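Chains: A (Unidentified, PDB 6ZM9) breaks down S-adenosyl methionine as a phage-encoded SAM lyase, and is bound here to S-methyl-5'-thioadenosine. Local coordinates at residues F11-I15 / I75-L79. Numbering follows the deposited sequence. Where two conformers were deposited one is given.
With MTA (5'-deoxy-5'-methylthioadenosine), chain F.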
loop_
_atom_site.group_PDB
_atom_site.type_symbol
_atom_site.label_atom_id
_atom_site.label_comp_id
_atom_site.label_asym_id
_atom_site.label_seq_id
_atom_site.Cartn_x
_atom_site.Cartn_y
_atom_site.Cartn_z
ATOM N N PHE A 11 -1.585 -4.463 -15.893
ATOM C CA PHE A 11 -1.900 -5.402 -14.829
ATOM C C PHE A 11 -1.019 -5.218 -13.606
ATOM O O PHE A 11 0.172 -4.901 -13.714
ATOM C CB PHE A 11 -1.817 -6.838 -15.331
ATOM C CG PHE A 11 -2.766 -7.111 -16.435
ATOM C CD1 PHE A 11 -4.130 -7.070 -16.208
ATOM C CD2 PHE A 11 -2.307 -7.324 -17.719
ATOM C CE1 PHE A 11 -5.024 -7.277 -17.250
ATOM C CE2 PHE A 11 -3.196 -7.545 -18.769
ATOM C CZ PHE A 11 -4.553 -7.510 -18.532
ATOM N N SER A 12 -1.623 -5.424 -12.443
ATOM C CA SER A 12 -0.895 -5.465 -11.193
ATOM C C SER A 12 -1.615 -6.409 -10.246
ATOM O O SER A 12 -2.751 -6.823 -10.489
ATOM C CB SER A 12 -0.778 -4.075 -10.581
ATOM O OG SER A 12 -2.041 -3.577 -10.179
ATOM N N ALA A 13 -0.935 -6.758 -9.154
ATOM C CA ALA A 13 -1.514 -7.649 -8.172
ATOM C C ALA A 13 -1.006 -7.302 -6.785
ATOM O O ALA A 13 0.052 -6.693 -6.617
ATOM C CB ALA A 13 -1.137 -9.109 -8.447
ATOM N N ARG A 14 -1.791 -7.701 -5.789
ATOM C CA ARG A 14 -1.403 -7.660 -4.386
ATOM C C ARG A 14 -1.673 -9.037 -3.792
ATOM O O ARG A 14 -2.732 -9.626 -4.030
ATOM C CB ARG A 14 -2.229 -6.631 -3.600
ATOM C CG ARG A 14 -2.089 -5.207 -4.060
ATOM C CD ARG A 14 -2.479 -4.230 -2.945
ATOM N NE ARG A 14 -3.908 -4.252 -2.636
ATOM C CZ ARG A 14 -4.466 -3.610 -1.613
ATOM N NH1 ARG A 14 -3.723 -2.897 -0.774
ATOM N NH2 ARG A 14 -5.776 -3.687 -1.424
ATOM N N ILE A 15 -0.719 -9.551 -3.021
ATOM C CA ILE A 15 -0.859 -10.834 -2.347
ATOM C C ILE A 15 -0.577 -10.624 -0.863
ATOM O O ILE A 15 0.424 -10.003 -0.507
ATOM C CB ILE A 15 0.112 -11.880 -2.923
ATOM C CG1 ILE A 15 -0.057 -12.015 -4.437
ATOM C CG2 ILE A 15 -0.068 -13.230 -2.231
ATOM C CD1 ILE A 15 0.951 -12.950 -5.075
ATOM N N ILE A 75 3.477 -6.606 -3.688
ATOM C CA ILE A 75 2.934 -5.711 -4.710
ATOM C C ILE A 75 3.681 -6.003 -6.005
ATOM O O ILE A 75 4.909 -5.859 -6.063
ATOM C CB ILE A 75 3.088 -4.234 -4.316
ATOM C CG1 ILE A 75 2.400 -3.969 -2.979
ATOM C CG2 ILE A 75 2.548 -3.330 -5.413
ATOM C CD1 ILE A 75 2.737 -2.616 -2.361
ATOM N N ILE A 76 2.944 -6.371 -7.057
ATOM C CA ILE A 76 3.535 -6.735 -8.341
ATOM C C ILE A 76 2.924 -5.849 -9.412
ATOM O O ILE A 76 1.712 -5.905 -9.644
ATOM C CB ILE A 76 3.278 -8.210 -8.690
ATOM C CG1 ILE A 76 3.979 -9.133 -7.701
ATOM C CG2 ILE A 76 3.751 -8.494 -10.118
ATOM C CD1 ILE A 76 3.530 -10.576 -7.791
ATOM N N ILE A 77 3.751 -5.048 -10.072
ATOM C CA ILE A 77 3.350 -4.323 -11.271
ATOM C C ILE A 77 3.923 -5.071 -12.471
ATOM O O ILE A 77 5.124 -5.351 -12.510
ATOM C CB ILE A 77 3.851 -2.866 -11.231
ATOM C CG1 ILE A 77 3.301 -2.144 -9.993
ATOM C CG2 ILE A 77 3.485 -2.169 -12.547
ATOM C CD1 ILE A 77 3.923 -0.824 -9.757
ATOM N N ASP A 78 3.076 -5.423 -13.442
ATOM C CA ASP A 78 3.564 -6.156 -14.608
ATOM C C ASP A 78 4.351 -5.194 -15.490
ATOM O O ASP A 78 3.780 -4.230 -16.004
ATOM C CB ASP A 78 2.388 -6.736 -15.398
ATOM C CG ASP A 78 2.824 -7.452 -16.667
ATOM O OD1 ASP A 78 3.984 -7.921 -16.704
ATOM O OD2 ASP A 78 2.000 -7.554 -17.623
ATOM N N LEU A 79 5.652 -5.446 -15.659
ATOM C CA LEU A 79 6.494 -4.663 -16.552
ATOM C C LEU A 79 6.775 -5.365 -17.878
ATOM O O LEU A 79 7.519 -4.819 -18.698
ATOM C CB LEU A 79 7.840 -4.328 -15.870
ATOM C CG LEU A 79 7.758 -3.609 -14.527
ATOM C CD1 LEU A 79 9.098 -3.220 -13.925
ATOM C CD2 LEU A 79 6.930 -2.345 -14.635
HETATM C CS MTA F . 12.418 0.572 -9.676
HETATM S "S5'" MTA F . 13.521 -0.237 -8.563
HETATM C "C5'" MTA F . 13.010 0.483 -6.992
HETATM C "C4'" MTA F . 11.945 -0.285 -6.234
HETATM O "O4'" MTA F . 10.768 -0.386 -7.051
HETATM C "C2'" MTA F . 10.876 -2.302 -5.614
HETATM O "O2'" MTA F . 10.471 -1.946 -4.302
HETATM C "C3'" MTA F . 12.276 -1.726 -5.844
HETATM O "O3'" MTA F . 13.111 -1.821 -4.703
HETATM C "C1'" MTA F . 10.046 -1.548 -6.665
HETATM N N9 MTA F . 9.765 -2.341 -7.853
HETATM C C8 MTA F . 10.549 -2.530 -8.962
HETATM N N7 MTA F . 9.976 -3.221 -9.919
HETATM C C5 MTA F . 8.721 -3.516 -9.400
HETATM C C6 MTA F . 7.592 -4.160 -9.945
HETATM N N6 MTA F . 7.533 -4.650 -11.191
HETATM N N1 MTA F . 6.482 -4.239 -9.170
HETATM C C2 MTA F . 6.510 -3.702 -7.944
HETATM N N3 MTA F . 7.502 -3.055 -7.338
HETATM C C4 MTA F . 8.590 -2.992 -8.121
HETATM O O HOH W 1 0.403 -5.329 -17.948
#
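An antiparallel strand pair supplies an edge of the adenine site: Phe11 to Ile15 run beside Ile75 to Ile77, and the far edge of the second strand reads the adenine of 5'-deoxy-5'-methylthioadenosine (MTA). Ala13 and Ile76 make the hydrogen-bonded pair, with Ala13 N to Ile76 O at 2.8 Å and Ile76 N to Ala13 O at 2.9 Å. Past the non-hydrogen-bonded pair Ser12-Ile77, Asp78 N extends the pairing to Phe11 O at 3.0 Å. Ile77 thus has its N and O turned from Ser12 to the ligand: Ile77 N donates to MTA N1 (3.0 Å), and MTA N6 donates to Ile77 O (2.8 Å). This donor-acceptor pair matches the adenine edge, while Leu79 CD1 packs against the amino nitrogen, 3.5 Å from MTA N6. Asp78 CG lies anti to the backbone N (chi1 177°), which carries the carboxylate to the edge of the Phe11 ring, near its plane. A water there accepts from Phe11 N and donates to Asp78 OD2 (2.8 Å), joining the start of strand 11-15 to the residue just past the end of strand 75-77. The same carboxylate accepts from the backbone N of Glu80 and Leu82, fixing the turn after the strand. Ala13, Ile15 and Ile76 share one face of the sheet, where the Ile15 and Ile76 CD1 methyls meet loosely at 4.4 Å. Helix 84-101 lies over Ala13 and Ile15 through Val91 and Leu94. On the other face, Ile75 and Ile77 pack on Gln73 and Phe16 of the second subunit, whose Glu69 and Ser71 also bind this MTA; within the sheet, strand 106-113 flanks 11-15 and strand 49-59 adjoins Ile75.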